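Local structure of arginase (RocF) (Helicobacter pylori, 4G3H) at residues 137-142 with 157-162; 96-101 with 108-113; 17-22 with 283-288; 214-219 with 267-272; 261-266 with 303-308. The protein probably catalyses the manganese-dependent hydrolysis of L-arginine to urea and L-ornithine. All coordinates share one frame; numbering follows the deposited sequence.

Contact 1 (137-142 with 157-162)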
# COMPACT_ATOMS: atom_id res chain seq x y z
N LEU A 137 6.64 -4.27 4.94
CA LEU A 137 5.97 -4.87 6.08
C LEU A 137 6.98 -5.50 7.05
O LEU A 137 6.75 -5.52 8.26
CB LEU A 137 4.95 -5.92 5.62
CG LEU A 137 3.66 -5.34 5.03
CD1 LEU A 137 2.70 -6.47 4.67
CD2 LEU A 137 3.01 -4.39 6.03
N GLY A 138 8.09 -5.98 6.51
CA GLY A 138 9.12 -6.57 7.35
C GLY A 138 9.70 -5.50 8.26
O GLY A 138 10.15 -5.79 9.37
N MET A 139 9.69 -4.26 7.78
CA MET A 139 10.21 -3.13 8.55
C MET A 139 9.14 -2.60 9.50
O MET A 139 9.45 -2.13 10.60
CB MET A 139 10.66 -2.02 7.60
CG MET A 139 11.74 -2.44 6.62
SD MET A 139 12.17 -1.11 5.51
CE MET A 139 12.74 0.08 6.69
N VAL A 140 7.89 -2.67 9.07
CA VAL A 140 6.79 -2.22 9.91
C VAL A 140 6.63 -3.18 11.08
O VAL A 140 6.33 -2.76 12.20
CB VAL A 140 5.46 -2.17 9.12
CG1 VAL A 140 4.27 -2.10 10.08
CG2 VAL A 140 5.44 -0.95 8.21
N LEU A 141 6.87 -4.46 10.82
CA LEU A 141 6.74 -5.51 11.83
C LEU A 141 8.03 -5.77 12.62
O LEU A 141 8.04 -6.57 13.55
CB LEU A 141 6.30 -6.81 11.18
CG LEU A 141 4.90 -6.85 10.55
CD1 LEU A 141 4.72 -8.18 9.83
CD2 LEU A 141 3.84 -6.67 11.63
N ASN A 142 9.11 -5.10 12.24
CA ASN A 142 10.39 -5.28 12.92
C ASN A 142 10.97 -6.68 12.79
O ASN A 142 11.60 -7.19 13.72
CB ASN A 142 10.28 -4.92 14.40
CG ASN A 142 10.66 -3.48 14.67
OD1 ASN A 142 9.91 -2.56 14.36
ND2 ASN A 142 11.85 -3.29 15.23
N LYS A 157 21.53 -2.14 14.91
CA LYS A 157 21.28 -0.86 15.56
C LYS A 157 20.74 0.11 14.51
O LYS A 157 19.83 0.89 14.79
CB LYS A 157 22.58 -0.31 16.16
CG LYS A 157 22.39 0.95 16.99
CD LYS A 157 23.67 1.35 17.69
CE LYS A 157 23.45 2.57 18.58
NZ LYS A 157 22.40 2.31 19.61
N ALA A 158 21.31 0.04 13.32
CA ALA A 158 20.90 0.89 12.21
C ALA A 158 19.46 0.55 11.82
O ALA A 158 18.63 1.45 11.65
CB ALA A 158 21.83 0.69 11.02
N TRP A 159 19.16 -0.73 11.68
CA TRP A 159 17.82 -1.17 11.33
C TRP A 159 16.78 -0.78 12.37
O TRP A 159 15.67 -0.38 12.04
CB TRP A 159 17.78 -2.68 11.10
CG TRP A 159 18.24 -3.05 9.74
CD1 TRP A 159 19.47 -3.53 9.39
CD2 TRP A 159 17.48 -2.95 8.53
NE1 TRP A 159 19.53 -3.72 8.03
CE2 TRP A 159 18.32 -3.37 7.47
CE3 TRP A 159 16.17 -2.53 8.23
CZ2 TRP A 159 17.90 -3.39 6.14
CZ3 TRP A 159 15.75 -2.55 6.91
CH2 TRP A 159 16.61 -2.98 5.88
N GLN A 160 17.15 -0.90 13.65
CA GLN A 160 16.24 -0.55 14.72
C GLN A 160 15.97 0.94 14.62
O GLN A 160 14.87 1.40 14.89
CB GLN A 160 16.86 -0.89 16.08
CG GLN A 160 15.93 -0.64 17.27
CD GLN A 160 15.83 0.83 17.66
OE1 GLN A 160 14.96 1.23 18.43
NE2 GLN A 160 16.74 1.65 17.14
N LYS A 161 16.99 1.69 14.22
CA LYS A 161 16.88 3.13 14.07
C LYS A 161 15.87 3.43 12.97
O LYS A 161 14.96 4.25 13.14
CB LYS A 161 18.25 3.72 13.69
CG LYS A 161 18.30 5.24 13.63
CD LYS A 161 19.39 5.74 12.67
CE LYS A 161 20.79 5.31 13.09
NZ LYS A 161 21.82 5.74 12.09
N LEU A 162 16.02 2.75 11.84
CA LEU A 162 15.16 2.92 10.68
C LEU A 162 13.70 2.48 10.92
O LEU A 162 12.78 3.27 10.71
CB LEU A 162 15.75 2.15 9.50
CG LEU A 162 14.96 2.11 8.19
CD1 LEU A 162 14.72 3.52 7.68
CD2 LEU A 162 15.73 1.29 7.16
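Met139 and Leu162 are the nearest backbone positions here, with CA atoms 8.1 Å apart. Met139 lies near the end of the short helix 136-140, and Leu162 near the end of helix 153-163. Both helices belong to the outer layer of the alpha/beta arginase fold. They follow strand 110-115 in the chain and pack beside helix 94-104. The contact is apolar and rests on three side chains. Met139 leaves its helix toward the partner and sets its end against both Trp159 and Leu162. Its chain is straight at chi2 and bends at chi3 (61°). The bend turns methyl CE onto the branched end of Leu162. There CE lies 3.3 Å from Leu162 CD2, which is tighter than usual van der Waals contact. The sulfur has a different neighbour. It sits 5.5 Å from the centroid of the six-membered ring of Trp159 and 86° off the ring normal. This is a Met-aromatic contact with the sulfur at the ring edge. Met139 crosses the indole at about a right angle, and its CG is 4.0 Å from Trp159 CZ3. Past Val140 the helix ends. Asn142 has left helical geometry, with a positive phi, and its N makes only a weak bond to Met139 O. Phe95 of helix 94-104 touches both Met139 and Leu162. Phe59 meets the Trp159 ring edge-to-face. The side chain of Met139 is about 9 Å from that of the manganese ligand Asp120. Trp159 CZ3 also touches the methionine methyl, with Met139 CE 4.0 Å away.

Contact 2 (96-101 with 108-113)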
# COMPACT_ATOMS: atom_id res chain seq x y z
N GLY A 96 7.61 4.32 4.62
CA GLY A 96 7.64 5.72 5.02
C GLY A 96 6.24 6.31 5.18
O GLY A 96 5.98 7.06 6.12
N ILE A 97 5.34 5.96 4.27
CA ILE A 97 3.97 6.47 4.32
C ILE A 97 3.24 5.99 5.59
O ILE A 97 2.58 6.78 6.28
CB ILE A 97 3.16 6.01 3.08
CG1 ILE A 97 3.71 6.67 1.82
CG2 ILE A 97 1.69 6.36 3.25
CD1 ILE A 97 3.14 6.11 0.53
N PHE A 98 3.36 4.70 5.88
CA PHE A 98 2.69 4.11 7.03
C PHE A 98 3.27 4.59 8.36
O PHE A 98 2.54 4.76 9.34
CB PHE A 98 2.75 2.58 6.95
CG PHE A 98 1.85 1.89 7.93
CD1 PHE A 98 0.47 2.03 7.84
CD2 PHE A 98 2.38 1.11 8.96
CE1 PHE A 98 -0.37 1.41 8.76
CE2 PHE A 98 1.55 0.48 9.88
CZ PHE A 98 0.17 0.63 9.79
N GLN A 99 4.59 4.81 8.41
CA GLN A 99 5.21 5.30 9.63
C GLN A 99 4.63 6.68 9.94
O GLN A 99 4.39 7.02 11.10
CB GLN A 99 6.73 5.40 9.48
CG GLN A 99 7.46 4.06 9.40
CD GLN A 99 7.13 3.14 10.57
OE1 GLN A 99 6.16 2.38 10.54
NE2 GLN A 99 7.94 3.21 11.62
N ALA A 100 4.41 7.48 8.90
CA ALA A 100 3.84 8.81 9.08
C ALA A 100 2.42 8.65 9.61
O ALA A 100 1.98 9.40 10.49
CB ALA A 100 3.82 9.55 7.76
N PHE A 101 1.71 7.66 9.07
CA PHE A 101 0.34 7.36 9.47
C PHE A 101 0.29 6.98 10.96
O PHE A 101 -0.56 7.46 11.71
CB PHE A 101 -0.19 6.21 8.62
CG PHE A 101 -1.65 5.94 8.79
CD1 PHE A 101 -2.60 6.79 8.23
CD2 PHE A 101 -2.09 4.81 9.48
CE1 PHE A 101 -3.96 6.52 8.34
CE2 PHE A 101 -3.45 4.53 9.60
CZ PHE A 101 -4.39 5.39 9.03
N LYS A 108 -3.44 5.18 18.72
CA LYS A 108 -4.51 4.36 18.16
C LYS A 108 -4.01 2.99 17.74
O LYS A 108 -2.87 2.84 17.32
CB LYS A 108 -5.12 5.07 16.95
CG LYS A 108 -5.74 6.41 17.25
CD LYS A 108 -6.93 6.27 18.19
CE LYS A 108 -7.53 7.62 18.53
NZ LYS A 108 -8.69 7.49 19.46
N LYS A 109 -4.88 1.98 17.87
CA LYS A 109 -4.54 0.63 17.45
C LYS A 109 -4.89 0.61 15.96
O LYS A 109 -6.02 0.90 15.57
CB LYS A 109 -5.36 -0.41 18.21
CG LYS A 109 -5.01 -1.84 17.86
CD LYS A 109 -5.77 -2.84 18.72
CE LYS A 109 -5.48 -4.28 18.31
NZ LYS A 109 -4.05 -4.66 18.48
N ILE A 110 -3.91 0.26 15.12
CA ILE A 110 -4.11 0.26 13.68
C ILE A 110 -4.19 -1.10 13.02
O ILE A 110 -3.39 -1.99 13.29
CB ILE A 110 -2.97 1.06 13.00
CG1 ILE A 110 -2.93 2.48 13.56
CG2 ILE A 110 -3.17 1.09 11.48
CD1 ILE A 110 -1.68 3.26 13.18
N GLY A 111 -5.18 -1.25 12.14
CA GLY A 111 -5.35 -2.49 11.41
C GLY A 111 -4.89 -2.24 9.99
O GLY A 111 -4.98 -1.11 9.50
N ILE A 112 -4.41 -3.29 9.32
CA ILE A 112 -3.93 -3.16 7.94
C ILE A 112 -4.58 -4.16 6.99
O ILE A 112 -4.56 -5.36 7.23
CB ILE A 112 -2.40 -3.37 7.87
CG1 ILE A 112 -1.68 -2.42 8.82
CG2 ILE A 112 -1.91 -3.14 6.44
CD1 ILE A 112 -0.20 -2.69 8.94
N LEU A 113 -5.16 -3.66 5.90
CA LEU A 113 -5.77 -4.52 4.89
C LEU A 113 -4.73 -4.44 3.79
O LEU A 113 -4.52 -3.37 3.21
CB LEU A 113 -7.11 -3.96 4.42
CG LEU A 113 -8.21 -3.92 5.49
CD1 LEU A 113 -9.43 -3.18 4.98
CD2 LEU A 113 -8.57 -5.34 5.91
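Phe101 N donates to Ile97 O at 3.1 Å, a backbone bond in the helical turn that carries both phenylalanines. No hydrogen bond passes between 96-101 and 108-113. Across the gap the contact is purely hydrocarbon. Two phenylalanines, one helical turn apart, meet two isoleucines that alternate with Gly111 on strand 110-115. Both aromatic side chains put CG anti to the backbone N (chi1 -168° in Phe98), which carries the rings out from the helix to the strand. Phe98 reaches Ile112 with its far end. Its CZ lies 3.4 Å from Ile112 CD1, and the methyl comes in obliquely to the ring. Ile110 serves both rings. Its CG2 sits at the edge of Phe98, 3.8 Å from Phe98 CZ, and also in plane at the edge of Phe101, 3.9 Å from Phe101 CE2. The other branch of Ile110 runs on to the second ring, where CD1 is 4.0 Å from Phe101 CD2. One branched side chain thus touches the rims of both rings. All four residues are buried, as expected for helix-on-sheet packing in an alpha/beta fold. The helix and strand segments run nearly antiparallel, at 152°, with axes 11.6 Å apart. Helix 94-104 leads directly into this strand, which carries the manganese ligand Asp116 just beyond its end. Tyr230 of strand 228-234 meets Phe98 edge-to-face, and Ile228 of the same strand touches Phe101 and Ile110. On the strand's other side, Ile112 packs on Leu179 of strand 179-182. Helix 59-78 packs on helix 94-104 at Ile97 and Ala100.

Contact 3 (17-22 with 283-288)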
# COMPACT_ATOMS: atom_id res chain seq x y z
N THR A 17 6.77 2.81 -12.77
CA THR A 17 5.69 3.03 -11.82
C THR A 17 5.40 4.52 -11.65
O THR A 17 4.26 4.90 -11.47
CB THR A 17 6.01 2.43 -10.44
OG1 THR A 17 7.28 2.90 -10.00
CG2 THR A 17 6.01 0.90 -10.50
N ASP A 18 6.45 5.35 -11.69
CA ASP A 18 6.29 6.80 -11.56
C ASP A 18 5.48 7.33 -12.74
O ASP A 18 4.69 8.26 -12.60
CB ASP A 18 7.66 7.49 -11.50
CG ASP A 18 8.27 7.47 -10.11
OD1 ASP A 18 7.83 6.66 -9.27
OD2 ASP A 18 9.20 8.26 -9.84
N LYS A 19 5.67 6.71 -13.90
CA LYS A 19 4.94 7.11 -15.09
C LYS A 19 3.50 6.67 -14.91
O LYS A 19 2.57 7.35 -15.35
CB LYS A 19 5.54 6.45 -16.34
CG LYS A 19 6.95 6.96 -16.66
CD LYS A 19 7.47 6.43 -17.99
CE LYS A 19 8.84 7.00 -18.29
NZ LYS A 19 9.39 6.51 -19.58
N GLY A 20 3.31 5.54 -14.23
CA GLY A 20 1.96 5.07 -13.98
C GLY A 20 1.23 6.09 -13.12
O GLY A 20 0.09 6.47 -13.41
N VAL A 21 1.90 6.55 -12.07
CA VAL A 21 1.34 7.54 -11.17
C VAL A 21 0.97 8.85 -11.88
O VAL A 21 -0.10 9.41 -11.63
CB VAL A 21 2.31 7.88 -10.03
CG1 VAL A 21 1.75 9.02 -9.17
CG2 VAL A 21 2.58 6.63 -9.19
N ARG A 22 1.85 9.35 -12.75
CA ARG A 22 1.55 10.60 -13.44
C ARG A 22 0.37 10.47 -14.39
O ARG A 22 -0.40 11.41 -14.57
CB ARG A 22 2.79 11.16 -14.17
CG ARG A 22 3.50 10.21 -15.11
CD ARG A 22 2.71 9.94 -16.38
NE ARG A 22 2.36 11.16 -17.11
CZ ARG A 22 1.68 11.17 -18.25
NH1 ARG A 22 1.39 12.31 -18.85
NH2 ARG A 22 1.28 10.02 -18.79
N ASN A 283 2.45 -0.17 -13.44
CA ASN A 283 3.56 0.09 -14.35
C ASN A 283 3.11 -0.20 -15.79
O ASN A 283 3.24 -1.32 -16.28
CB ASN A 283 4.76 -0.79 -14.01
CG ASN A 283 6.01 -0.42 -14.79
OD1 ASN A 283 5.92 0.15 -15.88
ND2 ASN A 283 7.17 -0.74 -14.24
N PRO A 284 2.57 0.82 -16.47
CA PRO A 284 2.10 0.65 -17.85
C PRO A 284 3.19 0.33 -18.88
O PRO A 284 2.89 -0.22 -19.94
CB PRO A 284 1.41 1.97 -18.14
CG PRO A 284 2.23 2.95 -17.36
CD PRO A 284 2.43 2.22 -16.04
N THR A 285 4.45 0.66 -18.58
CA THR A 285 5.53 0.41 -19.53
C THR A 285 5.87 -1.06 -19.75
O THR A 285 6.46 -1.40 -20.78
CB THR A 285 6.83 1.16 -19.14
OG1 THR A 285 7.37 0.61 -17.94
CG2 THR A 285 6.56 2.64 -18.94
N VAL A 286 5.52 -1.93 -18.80
CA VAL A 286 5.81 -3.35 -18.95
C VAL A 286 4.61 -4.15 -19.45
O VAL A 286 4.68 -5.38 -19.55
CB VAL A 286 6.30 -3.99 -17.61
CG1 VAL A 286 7.63 -3.38 -17.21
CG2 VAL A 286 5.25 -3.79 -16.51
N SER A 287 3.52 -3.47 -19.78
CA SER A 287 2.34 -4.18 -20.28
C SER A 287 2.64 -4.88 -21.60
O SER A 287 3.37 -4.35 -22.44
CB SER A 287 1.18 -3.22 -20.47
OG SER A 287 0.12 -3.87 -21.14
N ILE A 288 2.08 -6.06 -21.77
CA ILE A 288 2.29 -6.83 -23.00
C ILE A 288 1.11 -6.63 -23.95
O ILE A 288 1.07 -7.23 -25.02
CB ILE A 288 2.45 -8.33 -22.71
CG1 ILE A 288 1.17 -8.89 -22.07
CG2 ILE A 288 3.63 -8.56 -21.79
CD1 ILE A 288 1.24 -10.36 -21.75
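The carboxamide of Asn283 turns one flat face to Thr17, whose backbone N stands above it, 3.9 Å from Asn283 ND2. This is packing and not a hydrogen bond. At the edge of the same amide, Thr285 OG1 donates to Asn283 OD1 at 2.6 Å, in the carbonyl plane and on a lone pair. Thr285 N makes a second, weak bond to Asn283 OD1. Together these hold the amide over the start of the 3-10 segment 284-286, in the manner of an Asx turn. Beside it the puckered ring of Pro284 meets the helix at Gly20, with Pro284 CD 3.5 Å from Gly20 CA. Glycine has no side chain, and the proline ring comes right up to the helix backbone. The two segments join parts of the arginase alpha/beta fold that are far apart in sequence. Helix 16-30 follows strand 2-8. The loop holding residues 283-288 runs from strand 274-280 to helix 293-309. Both lie toward the manganese end of the central sheet, and Thr17 has its side chain about 10 Å from a bound manganese ion. Thr17 also touches Asn283 by its methyl, with CG2 4.1 Å from Asn283 CB. Its hydroxyl is hydrogen-bonded to Ser89, which also bonds Asp18. Further out, the extended chain of Lys19 crosses Thr285 at about a right angle. Thr285 OG1 lies between its backbone N and carbonyl carbon (chi1 67°), which leaves CG2 to meet the lysine, 4.0 Å from Lys19 CD. Ser287 holds the far part of the loop through Thr244 and Glu294.

Contact 4 (214-219 with 267-272)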
# COMPACT_ATOMS: atom_id res chain seq x y z
N GLU A 214 -17.32 -14.96 3.81
CA GLU A 214 -16.68 -15.49 4.99
C GLU A 214 -15.34 -14.79 5.21
O GLU A 214 -14.98 -14.47 6.33
CB GLU A 214 -16.47 -16.99 4.86
CG GLU A 214 -16.00 -17.64 6.15
CD GLU A 214 -15.80 -19.13 6.01
OE1 GLU A 214 -14.92 -19.55 5.23
OE2 GLU A 214 -16.53 -19.89 6.68
N VAL A 215 -14.61 -14.55 4.12
CA VAL A 215 -13.33 -13.87 4.21
C VAL A 215 -13.52 -12.52 4.91
O VAL A 215 -12.80 -12.20 5.84
CB VAL A 215 -12.70 -13.64 2.81
CG1 VAL A 215 -11.51 -12.70 2.92
CG2 VAL A 215 -12.27 -14.97 2.20
N VAL A 216 -14.50 -11.75 4.47
CA VAL A 216 -14.75 -10.45 5.08
C VAL A 216 -15.16 -10.56 6.55
O VAL A 216 -14.72 -9.78 7.40
CB VAL A 216 -15.83 -9.67 4.30
CG1 VAL A 216 -16.14 -8.35 5.00
CG2 VAL A 216 -15.35 -9.41 2.89
N GLN A 217 -16.00 -11.55 6.85
CA GLN A 217 -16.47 -11.75 8.22
C GLN A 217 -15.30 -12.10 9.14
O GLN A 217 -15.20 -11.58 10.26
CB GLN A 217 -17.52 -12.87 8.24
CG GLN A 217 -18.36 -12.92 9.50
CD GLN A 217 -18.95 -11.58 9.86
OE1 GLN A 217 -19.44 -10.85 9.00
NE2 GLN A 217 -18.91 -11.24 11.15
N LYS A 218 -14.41 -12.97 8.67
CA LYS A 218 -13.25 -13.35 9.47
C LYS A 218 -12.30 -12.16 9.59
O LYS A 218 -11.53 -12.07 10.55
CB LYS A 218 -12.52 -14.53 8.82
CG LYS A 218 -13.27 -15.86 8.87
CD LYS A 218 -12.41 -16.97 8.27
CE LYS A 218 -13.19 -18.29 8.13
NZ LYS A 218 -12.40 -19.34 7.41
N THR A 219 -12.35 -11.26 8.60
CA THR A 219 -11.50 -10.06 8.63
C THR A 219 -11.98 -9.14 9.75
O THR A 219 -11.17 -8.56 10.47
CB THR A 219 -11.54 -9.30 7.28
OG1 THR A 219 -10.96 -10.11 6.26
CG2 THR A 219 -10.77 -7.99 7.39
N LEU A 267 -14.52 -1.95 1.63
CA LEU A 267 -14.72 -0.52 1.81
C LEU A 267 -16.02 -0.24 2.56
O LEU A 267 -16.07 0.65 3.41
CB LEU A 267 -14.74 0.19 0.46
CG LEU A 267 -13.42 0.14 -0.34
CD1 LEU A 267 -13.58 0.88 -1.66
CD2 LEU A 267 -12.31 0.75 0.50
N GLU A 268 -17.06 -0.99 2.25
CA GLU A 268 -18.34 -0.80 2.90
C GLU A 268 -18.31 -1.35 4.33
O GLU A 268 -18.83 -0.74 5.25
CB GLU A 268 -19.44 -1.49 2.09
CG GLU A 268 -20.84 -0.97 2.37
CD GLU A 268 -20.99 0.51 2.07
OE1 GLU A 268 -20.56 0.94 0.98
OE2 GLU A 268 -21.54 1.23 2.93
N SER A 269 -17.68 -2.51 4.51
CA SER A 269 -17.59 -3.13 5.83
C SER A 269 -16.75 -2.35 6.83
O SER A 269 -16.98 -2.45 8.03
CB SER A 269 -17.03 -4.54 5.71
OG SER A 269 -17.84 -5.35 4.88
N PHE A 270 -15.78 -1.59 6.34
CA PHE A 270 -14.91 -0.82 7.23
C PHE A 270 -14.94 0.68 6.96
O PHE A 270 -14.03 1.40 7.35
CB PHE A 270 -13.47 -1.33 7.12
CG PHE A 270 -13.31 -2.78 7.51
CD1 PHE A 270 -13.48 -3.17 8.84
CD2 PHE A 270 -13.05 -3.75 6.55
CE1 PHE A 270 -13.39 -4.51 9.20
CE2 PHE A 270 -12.96 -5.09 6.89
CZ PHE A 270 -13.13 -5.48 8.23
N LYS A 271 -16.01 1.14 6.31
CA LYS A 271 -16.16 2.55 5.97
C LYS A 271 -15.85 3.53 7.11
O LYS A 271 -15.18 4.54 6.89
CB LYS A 271 -17.59 2.80 5.48
CG LYS A 271 -17.86 4.24 5.04
CD LYS A 271 -17.24 4.55 3.68
CE LYS A 271 -18.14 4.09 2.53
NZ LYS A 271 -18.38 2.62 2.52
N ASP A 272 -16.31 3.22 8.31
CA ASP A 272 -16.11 4.08 9.48
C ASP A 272 -14.69 4.22 10.00
O ASP A 272 -14.28 5.30 10.41
CB ASP A 272 -17.01 3.63 10.62
CG ASP A 272 -18.42 4.19 10.51
OD1 ASP A 272 -19.06 3.97 9.47
OD2 ASP A 272 -18.87 4.84 11.47
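Val216 with Ser269 and Thr219 with Phe270 form a small, mostly buried packing contact. It joins helix 212-223 to the end of helix 256-269 and the residue that follows it in the arginase alpha/beta fold, away from the manganese site. No hydrogen bond crosses it. One meeting is a methyl against a ring. Thr219 CG2 lies 3.5 Å from Phe270 CZ and approaches the ring obliquely. The threonine can present this methyl because its hydroxyl is turned back to its own helix. OG1 sits beside the backbone N (chi1 -66°) and donates to Val215 O at 2.8 Å. That bond comes from above the carbonyl plane, 40° out of it. Thr219 N reaches the same oxygen from the opposite face, so Val215 O holds two donors. The second meeting is between a valine and a serine. Val216 CG1 packs 3.5 Å from Ser269 OG, whose hydroxyl is bonded to Leu265 O one turn earlier in its helix. Ser269 CB also lies over one face of the Phe270 ring, offset toward its rim. Phe270 is the first residue to leave helical geometry, and its ring reaches back toward the neighbouring helix. Just after it, Lys271 NZ folds over the helix end and donates to Leu267 O at 3.2 Å. It also makes a weak salt bridge to Glu268. Toward the sheet, Leu113 of strand 110-115 touches both Thr219 and Phe270. Thr219 packs further on Val180 and Phe182 of strand 179-182, and Phe203 of strand 202-203 lies against Val215. Leu267 packs on Leu304 and Ser308 of helix 293-309.

Contact 5 (261-266 with 303-308)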
# COMPACT_ATOMS: atom_id res chain seq x y z
N GLN A 261 -15.22 -6.75 -6.47
CA GLN A 261 -16.18 -7.25 -5.49
C GLN A 261 -15.57 -7.23 -4.09
O GLN A 261 -16.21 -6.76 -3.15
CB GLN A 261 -16.62 -8.67 -5.85
CG GLN A 261 -17.71 -8.72 -6.89
CD GLN A 261 -17.75 -10.03 -7.63
OE1 GLN A 261 -17.71 -11.11 -7.01
NE2 GLN A 261 -17.82 -9.97 -8.96
N LEU A 262 -14.35 -7.74 -3.97
CA LEU A 262 -13.69 -7.76 -2.66
C LEU A 262 -13.50 -6.34 -2.16
O LEU A 262 -13.78 -6.05 -1.00
CB LEU A 262 -12.33 -8.46 -2.74
CG LEU A 262 -11.54 -8.48 -1.42
CD1 LEU A 262 -12.27 -9.37 -0.39
CD2 LEU A 262 -10.13 -8.99 -1.66
N LEU A 263 -13.02 -5.45 -3.03
CA LEU A 263 -12.81 -4.07 -2.64
C LEU A 263 -14.08 -3.38 -2.16
O LEU A 263 -14.07 -2.71 -1.13
CB LEU A 263 -12.23 -3.28 -3.82
CG LEU A 263 -10.73 -3.05 -3.82
CD1 LEU A 263 -10.35 -2.21 -5.04
CD2 LEU A 263 -10.31 -2.35 -2.53
N GLY A 264 -15.16 -3.54 -2.90
CA GLY A 264 -16.42 -2.92 -2.52
C GLY A 264 -16.91 -3.34 -1.15
O GLY A 264 -17.38 -2.51 -0.36
N LEU A 265 -16.80 -4.63 -0.86
CA LEU A 265 -17.22 -5.19 0.42
C LEU A 265 -16.34 -4.70 1.57
O LEU A 265 -16.83 -4.34 2.64
CB LEU A 265 -17.18 -6.72 0.35
CG LEU A 265 -18.50 -7.45 0.09
CD1 LEU A 265 -19.34 -6.71 -0.93
CD2 LEU A 265 -18.18 -8.86 -0.37
N LEU A 266 -15.03 -4.69 1.35
CA LEU A 266 -14.11 -4.23 2.38
C LEU A 266 -14.33 -2.75 2.68
O LEU A 266 -14.31 -2.34 3.84
CB LEU A 266 -12.66 -4.46 1.96
CG LEU A 266 -12.09 -5.89 1.94
CD1 LEU A 266 -10.64 -5.81 1.52
CD2 LEU A 266 -12.21 -6.54 3.30
N ASP A 303 -12.09 4.85 -9.38
CA ASP A 303 -13.44 5.41 -9.29
C ASP A 303 -14.21 4.74 -8.15
O ASP A 303 -14.90 5.40 -7.38
CB ASP A 303 -14.24 5.20 -10.58
CG ASP A 303 -13.71 6.00 -11.74
OD1 ASP A 303 -13.22 7.13 -11.53
OD2 ASP A 303 -13.80 5.49 -12.88
N LEU A 304 -14.10 3.42 -8.08
CA LEU A 304 -14.77 2.64 -7.06
C LEU A 304 -14.32 3.07 -5.66
O LEU A 304 -15.14 3.24 -4.76
CB LEU A 304 -14.51 1.15 -7.28
CG LEU A 304 -15.12 0.13 -6.34
CD1 LEU A 304 -15.21 -1.21 -7.03
CD2 LEU A 304 -14.29 0.01 -5.08
N ILE A 305 -13.01 3.22 -5.47
CA ILE A 305 -12.48 3.63 -4.18
C ILE A 305 -12.92 5.05 -3.83
O ILE A 305 -13.38 5.32 -2.72
CB ILE A 305 -10.94 3.61 -4.18
CG1 ILE A 305 -10.45 2.18 -4.43
CG2 ILE A 305 -10.42 4.18 -2.87
CD1 ILE A 305 -8.94 2.08 -4.58
N ILE A 306 -12.76 5.95 -4.80
CA ILE A 306 -13.12 7.34 -4.60
C ILE A 306 -14.60 7.54 -4.33
O ILE A 306 -14.98 8.24 -3.38
CB ILE A 306 -12.71 8.18 -5.81
CG1 ILE A 306 -11.18 8.16 -5.94
CG2 ILE A 306 -13.21 9.62 -5.65
CD1 ILE A 306 -10.65 8.80 -7.21
N ASN A 307 -15.44 6.91 -5.14
CA ASN A 307 -16.88 7.04 -4.98
C ASN A 307 -17.42 6.44 -3.69
O ASN A 307 -18.45 6.87 -3.19
CB ASN A 307 -17.60 6.46 -6.20
CG ASN A 307 -17.38 7.30 -7.45
OD1 ASN A 307 -17.41 8.53 -7.39
ND2 ASN A 307 -17.16 6.64 -8.58
N SER A 308 -16.72 5.46 -3.13
CA SER A 308 -17.17 4.85 -1.88
C SER A 308 -16.69 5.64 -0.67
O SER A 308 -17.43 5.80 0.30
CB SER A 308 -16.66 3.41 -1.76
OG SER A 308 -17.12 2.62 -2.84
O HOH W 1 -18.30 0.38 -1.10
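Leu263 and Leu304 carry the packing of two nearly parallel helices in the alpha/beta arginase fold. The segments of helix 256-269 and helix 293-309 run at 14° with axes 10.3 Å apart. Helix 256-269 is the helix of a beta-alpha-beta unit, between the adjacent parallel strands 228-234 and 274-280. Leu304 has CG anti to its own N (chi1 -179°), which extends the side chain across the groove. Its CD2 methyl comes to 4.1 Å from Leu263 CB and also lies over the backbone at Gly264. Leu263 itself is twisted off a staggered rotamer, with chi1 at -99°. This carries its end past Leu304 to Ile305, where Leu263 CD1 is 4.4 Å from Ile305 CG1. No carbon pair between these side chains is unusually tight. Ile305 packs its end against Val277 and Val279 of strand 274-280. On the outer side Gly264 brings its backbone carbonyl to the rim of the contact. Ser308 turns its hydroxyl back and donates to Leu304 O at 2.8 Å, slightly tilted from the carbonyl plane. Leu304 O also accepts from Ser308 N, so two donors hold it. A water joins the helices beside this point, donating at 3.1 Å to both Gly264 O and Ser308 OG.

Contact 2 is the most central of the five and is wholly apolar, with rings and branched chains between a helix and a sheet strand. Contact 1 touches it through Val140 and Phe98 and adds a sulfur to the same apolar layer. Strand 110-115 links contact 2 to contact 4. Its isoleucines face helix 94-104, whereas Leu113 packs on Thr219 and Phe270. Contacts 4 and 5 share helix 256-269 and meet where Leu267 touches Leu304. Contact 5 reaches the surface and includes a water, which contact 2 does not. Contact 3 stands apart, touches none of the others, and joins a helix to a partly exposed loop ordered by hydrogen bonds.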